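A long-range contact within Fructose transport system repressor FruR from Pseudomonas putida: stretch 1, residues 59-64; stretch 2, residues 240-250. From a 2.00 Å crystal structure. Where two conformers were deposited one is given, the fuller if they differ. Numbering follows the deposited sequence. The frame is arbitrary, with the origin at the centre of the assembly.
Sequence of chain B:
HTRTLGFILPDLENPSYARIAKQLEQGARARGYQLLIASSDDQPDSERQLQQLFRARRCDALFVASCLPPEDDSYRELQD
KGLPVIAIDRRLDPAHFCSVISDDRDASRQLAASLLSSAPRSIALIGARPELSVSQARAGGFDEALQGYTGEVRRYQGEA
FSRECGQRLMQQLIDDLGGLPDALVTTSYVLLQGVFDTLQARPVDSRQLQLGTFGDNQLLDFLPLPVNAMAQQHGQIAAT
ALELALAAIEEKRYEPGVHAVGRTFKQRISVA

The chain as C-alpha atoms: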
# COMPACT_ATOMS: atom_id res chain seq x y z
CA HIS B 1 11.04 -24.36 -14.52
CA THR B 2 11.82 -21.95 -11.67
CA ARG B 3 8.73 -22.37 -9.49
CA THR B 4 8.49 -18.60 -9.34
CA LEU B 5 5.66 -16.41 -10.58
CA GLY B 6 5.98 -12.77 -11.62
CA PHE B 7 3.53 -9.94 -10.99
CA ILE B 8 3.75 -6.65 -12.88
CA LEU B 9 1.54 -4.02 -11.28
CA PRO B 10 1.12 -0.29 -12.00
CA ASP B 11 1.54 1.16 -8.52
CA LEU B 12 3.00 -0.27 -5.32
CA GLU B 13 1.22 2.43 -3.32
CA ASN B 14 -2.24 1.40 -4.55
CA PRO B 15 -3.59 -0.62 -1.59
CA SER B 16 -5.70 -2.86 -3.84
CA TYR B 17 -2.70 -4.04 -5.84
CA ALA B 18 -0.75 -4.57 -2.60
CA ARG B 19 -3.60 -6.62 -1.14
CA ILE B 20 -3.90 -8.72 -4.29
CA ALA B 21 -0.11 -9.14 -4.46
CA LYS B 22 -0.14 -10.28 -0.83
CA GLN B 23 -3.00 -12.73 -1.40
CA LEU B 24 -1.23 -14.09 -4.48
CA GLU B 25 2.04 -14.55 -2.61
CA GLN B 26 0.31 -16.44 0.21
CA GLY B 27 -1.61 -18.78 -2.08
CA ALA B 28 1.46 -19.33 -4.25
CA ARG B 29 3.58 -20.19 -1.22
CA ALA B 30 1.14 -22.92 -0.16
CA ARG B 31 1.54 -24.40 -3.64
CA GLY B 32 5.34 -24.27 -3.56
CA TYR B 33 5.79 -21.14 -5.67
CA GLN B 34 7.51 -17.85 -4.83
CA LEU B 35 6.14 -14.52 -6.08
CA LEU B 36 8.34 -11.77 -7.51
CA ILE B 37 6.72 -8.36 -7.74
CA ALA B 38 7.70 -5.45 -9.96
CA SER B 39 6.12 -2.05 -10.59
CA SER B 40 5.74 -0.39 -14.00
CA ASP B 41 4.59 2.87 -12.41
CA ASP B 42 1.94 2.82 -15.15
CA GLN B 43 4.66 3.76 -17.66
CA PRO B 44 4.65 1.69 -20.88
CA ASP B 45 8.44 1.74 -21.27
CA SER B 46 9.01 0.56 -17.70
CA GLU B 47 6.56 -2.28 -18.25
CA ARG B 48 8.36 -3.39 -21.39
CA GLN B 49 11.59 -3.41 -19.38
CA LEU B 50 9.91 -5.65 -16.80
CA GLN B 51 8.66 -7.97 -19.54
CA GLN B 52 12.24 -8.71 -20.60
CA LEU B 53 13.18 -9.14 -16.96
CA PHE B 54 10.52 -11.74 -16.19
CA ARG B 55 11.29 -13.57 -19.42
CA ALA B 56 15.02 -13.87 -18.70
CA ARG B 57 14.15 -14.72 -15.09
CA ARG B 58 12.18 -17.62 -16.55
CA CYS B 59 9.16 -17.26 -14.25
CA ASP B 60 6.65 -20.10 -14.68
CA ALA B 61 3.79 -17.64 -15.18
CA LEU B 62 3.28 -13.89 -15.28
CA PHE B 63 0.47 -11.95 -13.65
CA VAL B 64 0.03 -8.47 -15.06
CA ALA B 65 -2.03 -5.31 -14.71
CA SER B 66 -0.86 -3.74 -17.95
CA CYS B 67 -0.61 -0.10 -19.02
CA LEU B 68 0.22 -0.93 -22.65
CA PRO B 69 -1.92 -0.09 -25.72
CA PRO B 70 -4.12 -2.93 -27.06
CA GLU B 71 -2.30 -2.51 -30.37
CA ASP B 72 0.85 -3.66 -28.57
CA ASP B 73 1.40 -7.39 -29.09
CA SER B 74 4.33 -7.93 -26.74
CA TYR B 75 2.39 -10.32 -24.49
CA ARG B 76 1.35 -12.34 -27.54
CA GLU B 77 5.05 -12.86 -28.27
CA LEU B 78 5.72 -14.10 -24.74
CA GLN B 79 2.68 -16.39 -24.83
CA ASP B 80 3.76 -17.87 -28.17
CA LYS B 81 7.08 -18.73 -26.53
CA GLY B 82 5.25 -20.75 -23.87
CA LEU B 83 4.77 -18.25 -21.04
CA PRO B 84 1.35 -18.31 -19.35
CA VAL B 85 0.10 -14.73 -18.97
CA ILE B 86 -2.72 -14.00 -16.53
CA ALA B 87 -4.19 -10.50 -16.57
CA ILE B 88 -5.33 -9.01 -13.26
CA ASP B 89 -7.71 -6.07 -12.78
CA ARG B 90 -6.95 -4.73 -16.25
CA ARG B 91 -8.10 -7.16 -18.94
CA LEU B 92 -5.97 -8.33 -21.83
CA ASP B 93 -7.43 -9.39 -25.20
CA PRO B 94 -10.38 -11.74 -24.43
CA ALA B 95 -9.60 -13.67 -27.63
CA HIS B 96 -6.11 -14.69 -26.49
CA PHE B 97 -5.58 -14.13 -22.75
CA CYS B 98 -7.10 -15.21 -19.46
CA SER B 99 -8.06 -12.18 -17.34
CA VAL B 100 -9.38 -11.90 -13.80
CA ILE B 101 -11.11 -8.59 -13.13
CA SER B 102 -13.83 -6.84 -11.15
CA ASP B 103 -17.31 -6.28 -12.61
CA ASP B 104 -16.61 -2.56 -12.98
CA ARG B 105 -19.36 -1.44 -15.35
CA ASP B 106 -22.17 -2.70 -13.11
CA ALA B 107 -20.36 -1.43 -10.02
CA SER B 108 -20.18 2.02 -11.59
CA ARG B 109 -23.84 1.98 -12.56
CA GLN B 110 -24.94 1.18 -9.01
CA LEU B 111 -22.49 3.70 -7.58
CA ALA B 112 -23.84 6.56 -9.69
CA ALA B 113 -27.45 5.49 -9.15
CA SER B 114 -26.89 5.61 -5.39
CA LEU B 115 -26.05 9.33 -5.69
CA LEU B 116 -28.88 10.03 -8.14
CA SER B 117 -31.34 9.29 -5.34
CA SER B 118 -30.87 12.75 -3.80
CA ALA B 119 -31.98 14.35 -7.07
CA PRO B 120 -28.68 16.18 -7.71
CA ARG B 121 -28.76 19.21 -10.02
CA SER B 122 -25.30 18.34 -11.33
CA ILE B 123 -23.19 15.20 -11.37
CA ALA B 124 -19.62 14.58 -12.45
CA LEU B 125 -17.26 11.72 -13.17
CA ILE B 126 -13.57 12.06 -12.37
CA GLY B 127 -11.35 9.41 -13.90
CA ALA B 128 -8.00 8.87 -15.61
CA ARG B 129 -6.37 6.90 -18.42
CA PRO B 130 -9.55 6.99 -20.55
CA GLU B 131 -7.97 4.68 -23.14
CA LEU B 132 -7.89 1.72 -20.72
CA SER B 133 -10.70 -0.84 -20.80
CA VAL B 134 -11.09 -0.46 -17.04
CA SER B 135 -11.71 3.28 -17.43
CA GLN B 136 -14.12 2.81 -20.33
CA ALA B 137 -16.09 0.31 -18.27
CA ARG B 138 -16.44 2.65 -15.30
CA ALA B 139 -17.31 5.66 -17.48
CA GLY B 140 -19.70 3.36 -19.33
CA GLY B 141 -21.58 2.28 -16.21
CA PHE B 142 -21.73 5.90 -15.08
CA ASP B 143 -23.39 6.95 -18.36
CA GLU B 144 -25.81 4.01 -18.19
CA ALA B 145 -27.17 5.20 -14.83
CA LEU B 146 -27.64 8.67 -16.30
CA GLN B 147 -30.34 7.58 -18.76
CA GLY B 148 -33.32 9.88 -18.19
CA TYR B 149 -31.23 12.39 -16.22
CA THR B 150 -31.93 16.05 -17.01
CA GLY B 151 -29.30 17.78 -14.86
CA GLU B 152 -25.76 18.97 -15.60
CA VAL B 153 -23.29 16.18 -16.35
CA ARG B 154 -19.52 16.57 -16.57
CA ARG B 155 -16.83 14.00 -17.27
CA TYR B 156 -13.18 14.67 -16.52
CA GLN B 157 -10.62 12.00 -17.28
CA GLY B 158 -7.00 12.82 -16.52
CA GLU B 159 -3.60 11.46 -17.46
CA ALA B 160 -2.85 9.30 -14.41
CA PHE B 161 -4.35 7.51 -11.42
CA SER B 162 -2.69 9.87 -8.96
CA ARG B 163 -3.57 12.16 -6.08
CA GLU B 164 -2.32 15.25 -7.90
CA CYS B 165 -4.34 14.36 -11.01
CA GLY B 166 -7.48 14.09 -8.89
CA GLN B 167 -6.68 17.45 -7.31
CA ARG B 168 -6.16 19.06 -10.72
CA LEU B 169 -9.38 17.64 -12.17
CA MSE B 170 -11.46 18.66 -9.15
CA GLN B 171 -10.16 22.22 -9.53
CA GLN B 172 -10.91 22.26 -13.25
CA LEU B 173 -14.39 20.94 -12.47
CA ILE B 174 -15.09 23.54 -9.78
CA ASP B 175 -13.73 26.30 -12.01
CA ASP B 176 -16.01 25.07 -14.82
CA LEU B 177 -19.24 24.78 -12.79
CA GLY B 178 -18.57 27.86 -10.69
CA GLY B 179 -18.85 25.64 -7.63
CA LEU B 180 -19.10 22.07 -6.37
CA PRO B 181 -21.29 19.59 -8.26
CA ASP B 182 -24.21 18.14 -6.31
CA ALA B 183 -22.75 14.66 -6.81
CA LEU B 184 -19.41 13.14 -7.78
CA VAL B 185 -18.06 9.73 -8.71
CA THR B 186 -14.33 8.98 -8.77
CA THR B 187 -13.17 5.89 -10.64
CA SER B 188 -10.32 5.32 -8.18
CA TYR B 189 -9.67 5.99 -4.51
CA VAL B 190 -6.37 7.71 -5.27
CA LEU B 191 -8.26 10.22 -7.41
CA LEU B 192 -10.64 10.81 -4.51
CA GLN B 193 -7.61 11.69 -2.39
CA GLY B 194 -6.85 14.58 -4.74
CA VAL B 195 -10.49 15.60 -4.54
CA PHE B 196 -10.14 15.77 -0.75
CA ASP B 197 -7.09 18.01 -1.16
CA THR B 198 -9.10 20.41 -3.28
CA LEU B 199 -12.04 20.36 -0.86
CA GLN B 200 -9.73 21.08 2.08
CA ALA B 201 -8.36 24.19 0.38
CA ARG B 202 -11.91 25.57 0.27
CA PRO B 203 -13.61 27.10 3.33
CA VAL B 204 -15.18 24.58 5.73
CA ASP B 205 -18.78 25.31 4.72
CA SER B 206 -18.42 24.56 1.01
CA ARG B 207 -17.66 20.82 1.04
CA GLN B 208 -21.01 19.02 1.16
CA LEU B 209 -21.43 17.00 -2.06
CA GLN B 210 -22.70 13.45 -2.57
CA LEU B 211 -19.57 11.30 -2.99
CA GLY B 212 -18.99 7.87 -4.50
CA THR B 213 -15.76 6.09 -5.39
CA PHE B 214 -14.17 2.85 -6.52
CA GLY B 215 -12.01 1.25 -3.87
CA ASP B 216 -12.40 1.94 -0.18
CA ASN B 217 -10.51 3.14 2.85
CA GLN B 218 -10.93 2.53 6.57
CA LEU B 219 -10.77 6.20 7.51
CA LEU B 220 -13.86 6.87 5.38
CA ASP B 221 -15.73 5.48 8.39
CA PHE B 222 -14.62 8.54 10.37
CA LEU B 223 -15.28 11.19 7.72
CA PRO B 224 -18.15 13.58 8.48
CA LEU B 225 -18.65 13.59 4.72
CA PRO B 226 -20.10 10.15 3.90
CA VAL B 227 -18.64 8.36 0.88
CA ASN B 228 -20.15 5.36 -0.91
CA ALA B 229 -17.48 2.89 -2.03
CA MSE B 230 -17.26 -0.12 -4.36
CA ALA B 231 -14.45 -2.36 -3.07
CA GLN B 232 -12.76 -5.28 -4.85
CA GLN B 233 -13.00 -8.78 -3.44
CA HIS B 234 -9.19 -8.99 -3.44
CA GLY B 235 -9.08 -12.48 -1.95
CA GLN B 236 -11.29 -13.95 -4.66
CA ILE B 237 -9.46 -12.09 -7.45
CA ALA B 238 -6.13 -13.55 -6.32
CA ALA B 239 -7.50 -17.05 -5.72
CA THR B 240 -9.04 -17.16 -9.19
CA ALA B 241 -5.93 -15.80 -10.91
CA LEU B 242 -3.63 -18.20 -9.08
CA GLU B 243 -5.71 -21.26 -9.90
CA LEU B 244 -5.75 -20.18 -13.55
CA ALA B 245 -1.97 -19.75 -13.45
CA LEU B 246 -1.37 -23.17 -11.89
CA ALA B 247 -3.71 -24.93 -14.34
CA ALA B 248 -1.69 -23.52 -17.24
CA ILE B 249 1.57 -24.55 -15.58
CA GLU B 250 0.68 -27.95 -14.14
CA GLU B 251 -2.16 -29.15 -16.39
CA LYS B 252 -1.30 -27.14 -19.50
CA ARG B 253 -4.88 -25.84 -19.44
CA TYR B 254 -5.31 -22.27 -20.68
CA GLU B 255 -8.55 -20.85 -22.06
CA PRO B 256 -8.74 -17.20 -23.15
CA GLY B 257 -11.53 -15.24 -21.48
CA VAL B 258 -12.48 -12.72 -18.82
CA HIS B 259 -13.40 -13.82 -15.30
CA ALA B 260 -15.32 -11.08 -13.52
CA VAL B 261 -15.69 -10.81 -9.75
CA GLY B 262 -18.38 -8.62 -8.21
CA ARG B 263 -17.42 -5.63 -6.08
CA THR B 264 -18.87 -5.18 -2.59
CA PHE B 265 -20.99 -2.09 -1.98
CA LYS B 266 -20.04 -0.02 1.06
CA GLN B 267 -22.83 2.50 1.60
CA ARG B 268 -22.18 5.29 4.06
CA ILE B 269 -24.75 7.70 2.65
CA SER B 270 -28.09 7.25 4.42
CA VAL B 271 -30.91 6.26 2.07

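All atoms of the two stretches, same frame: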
# COMPACT_ATOMS: atom_id res chain seq x y z
N CYS B 59 10.27 -16.99 -15.15
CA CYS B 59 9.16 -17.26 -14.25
C CYS B 59 8.18 -18.23 -14.93
O CYS B 59 8.02 -18.19 -16.14
CB CYS B 59 8.45 -15.97 -13.85
SG CYS B 59 9.46 -14.85 -12.85
N ASP B 60 7.55 -19.08 -14.14
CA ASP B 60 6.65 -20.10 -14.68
C ASP B 60 5.35 -19.50 -15.23
O ASP B 60 4.74 -20.06 -16.14
CB ASP B 60 6.34 -21.16 -13.62
CG ASP B 60 7.56 -21.96 -13.23
OD1 ASP B 60 8.61 -21.81 -13.89
OD2 ASP B 60 7.47 -22.75 -12.26
N ALA B 61 4.95 -18.37 -14.67
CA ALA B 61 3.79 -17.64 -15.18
C ALA B 61 3.91 -16.18 -14.79
O ALA B 61 4.61 -15.84 -13.85
CB ALA B 61 2.50 -18.24 -14.65
N LEU B 62 3.21 -15.32 -15.53
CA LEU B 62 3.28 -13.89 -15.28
C LEU B 62 1.89 -13.31 -15.08
O LEU B 62 1.02 -13.42 -15.96
CB LEU B 62 3.99 -13.18 -16.44
CG LEU B 62 4.14 -11.66 -16.42
CD1 LEU B 62 4.92 -11.20 -15.18
CD2 LEU B 62 4.83 -11.20 -17.69
N PHE B 63 1.67 -12.72 -13.91
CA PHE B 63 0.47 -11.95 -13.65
C PHE B 63 0.76 -10.52 -14.05
O PHE B 63 1.87 -10.02 -13.83
CB PHE B 63 0.09 -11.99 -12.17
CG PHE B 63 -0.16 -13.37 -11.64
CD1 PHE B 63 -1.32 -14.06 -12.00
CD2 PHE B 63 0.74 -13.98 -10.78
CE1 PHE B 63 -1.56 -15.34 -11.51
CE2 PHE B 63 0.50 -15.25 -10.29
CZ PHE B 63 -0.64 -15.93 -10.66
N VAL B 64 -0.22 -9.84 -14.64
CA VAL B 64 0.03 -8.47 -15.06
C VAL B 64 -1.21 -7.58 -15.09
O VAL B 64 -2.26 -7.98 -15.58
CB VAL B 64 0.75 -8.43 -16.45
CG1 VAL B 64 -0.09 -9.13 -17.52
CG2 VAL B 64 1.06 -7.00 -16.87
N THR B 240 -8.66 -16.80 -7.84
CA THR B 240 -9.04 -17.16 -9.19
C THR B 240 -7.84 -17.10 -10.13
O THR B 240 -7.58 -18.03 -10.89
CB THR B 240 -10.14 -16.22 -9.73
OG1 THR B 240 -11.30 -16.32 -8.89
CG2 THR B 240 -10.52 -16.60 -11.15
N ALA B 241 -7.10 -16.00 -10.06
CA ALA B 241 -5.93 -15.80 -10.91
C ALA B 241 -4.89 -16.89 -10.68
O ALA B 241 -4.32 -17.43 -11.63
CB ALA B 241 -5.32 -14.42 -10.66
N LEU B 242 -4.65 -17.22 -9.42
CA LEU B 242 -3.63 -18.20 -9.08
C LEU B 242 -4.00 -19.58 -9.63
O LEU B 242 -3.18 -20.25 -10.25
CB LEU B 242 -3.44 -18.28 -7.57
CG LEU B 242 -2.40 -19.32 -7.14
CD1 LEU B 242 -1.05 -18.99 -7.77
CD2 LEU B 242 -2.29 -19.39 -5.63
N GLU B 243 -5.24 -19.98 -9.41
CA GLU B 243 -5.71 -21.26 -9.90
C GLU B 243 -5.61 -21.34 -11.42
O GLU B 243 -5.26 -22.39 -11.97
CB GLU B 243 -7.15 -21.49 -9.44
CG GLU B 243 -8.12 -21.79 -10.55
CD GLU B 243 -9.29 -22.60 -10.07
OE1 GLU B 243 -10.29 -22.71 -10.81
OE2 GLU B 243 -9.22 -23.14 -8.95
N LEU B 244 -5.89 -20.24 -12.10
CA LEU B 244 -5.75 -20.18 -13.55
C LEU B 244 -4.28 -20.32 -13.94
O LEU B 244 -3.95 -20.99 -14.92
CB LEU B 244 -6.32 -18.86 -14.09
CG LEU B 244 -7.79 -18.83 -14.53
CD1 LEU B 244 -8.60 -19.93 -13.87
CD2 LEU B 244 -8.40 -17.47 -14.21
N ALA B 245 -3.40 -19.67 -13.19
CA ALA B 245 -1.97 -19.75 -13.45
C ALA B 245 -1.46 -21.18 -13.30
O ALA B 245 -0.74 -21.70 -14.16
CB ALA B 245 -1.20 -18.81 -12.52
N LEU B 246 -1.83 -21.82 -12.19
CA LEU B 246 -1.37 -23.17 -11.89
C LEU B 246 -1.92 -24.22 -12.86
O LEU B 246 -1.26 -25.22 -13.13
CB LEU B 246 -1.72 -23.54 -10.45
CG LEU B 246 -1.08 -22.64 -9.39
CD1 LEU B 246 -1.46 -23.09 -7.99
CD2 LEU B 246 0.43 -22.61 -9.55
N ALA B 247 -3.12 -24.00 -13.38
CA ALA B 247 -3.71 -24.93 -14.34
C ALA B 247 -2.94 -24.88 -15.66
O ALA B 247 -2.75 -25.90 -16.31
CB ALA B 247 -5.18 -24.63 -14.56
N ALA B 248 -2.50 -23.68 -16.04
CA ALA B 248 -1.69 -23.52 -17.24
C ALA B 248 -0.31 -24.14 -17.06
O ALA B 248 0.25 -24.73 -17.99
CB ALA B 248 -1.56 -22.05 -17.58
N ILE B 249 0.25 -24.01 -15.86
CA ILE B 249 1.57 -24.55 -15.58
C ILE B 249 1.57 -26.07 -15.39
O ILE B 249 2.37 -26.79 -15.99
CB ILE B 249 2.20 -23.90 -14.34
CG1 ILE B 249 2.45 -22.41 -14.59
CG2 ILE B 249 3.50 -24.61 -13.96
CD1 ILE B 249 2.77 -21.62 -13.34
N GLU B 250 0.66 -26.55 -14.55
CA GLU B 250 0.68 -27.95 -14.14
C GLU B 250 -0.20 -28.87 -14.98
O GLU B 250 0.10 -30.06 -15.11
CB GLU B 250 0.33 -28.06 -12.65
CG GLU B 250 1.27 -27.21 -11.77
CD GLU B 250 1.00 -27.37 -10.29
OE1 GLU B 250 -0.05 -27.93 -9.93
OE2 GLU B 250 1.84 -26.92 -9.48

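The contact joins a β-strand that takes in residues 62-64 to a helix that begins earlier in the chain and runs through residues 240-250. Touching residues are at least 178 positions apart in sequence. The two elements run nearly antiparallel, with an angle of 154° between their N-to-C directions and a closest approach of 9.2 Å between axes. Their register follows from this: D60 lies nearest I249, A61 nearest A245 and F63 nearest A241, so that moving forward along stretch 1 means moving back along the helix. The spacing is tightest at A61 and A245, whose CA atoms are 6.4 Å apart, and widens to 8.0 Å between the CA atoms of F63 and A241, where an aromatic ring fills the gap.

No hydrogen bond crosses the interface. The helix satisfies its own backbone through i to i+4 bonds, among them A245 N to A241 O at 2.9 Å and I249 N to A245 O at 3.0 Å. The contact therefore rests on apolar packing, with 262 Å² buried over both sides.

Alternation along stretch 1 selects the side chains that take part. A61 and F63 direct their CA-to-CB bonds toward the helix, while L62 points away and makes no contact with it. On the helix, A241, A245 and I249 recur at four-residue intervals, close to one turn each, and all three point toward the strand. The methyl groups of the two alanines leave room for the ring of F63.

F63, with chi1 in the m well, makes the largest contribution from the strand. Its CZ lies 3.5 Å from A245 CB, and its CE1 lies 4.0 Å from A241 CB. L242 points away from the strand at its CA-to-CB bond, yet its CD1 still comes within 4.2 Å of F63 CZ.

The alanine pair is looser, with A61 CB 4.3 Å from A245 CB. I249 packs more closely: its CD1 sits 3.6 Å from A61 CB and also 3.6 Å from D60 CB. The isoleucine, m at chi1 and t at chi2, thus reaches the start of the contact with its terminal methyl. D60 meets it through the aliphatic CB, while its carboxylate oxygens are hydrogen-bonded elsewhere in the structure.

The carbonyl oxygen of A241 borders the aromatic ring. A241 O lies 3.5 Å from F63 CE1, at the ring edge and near its plane, where the weakly positive C-H rim faces a carbonyl oxygen already engaged by A245 N.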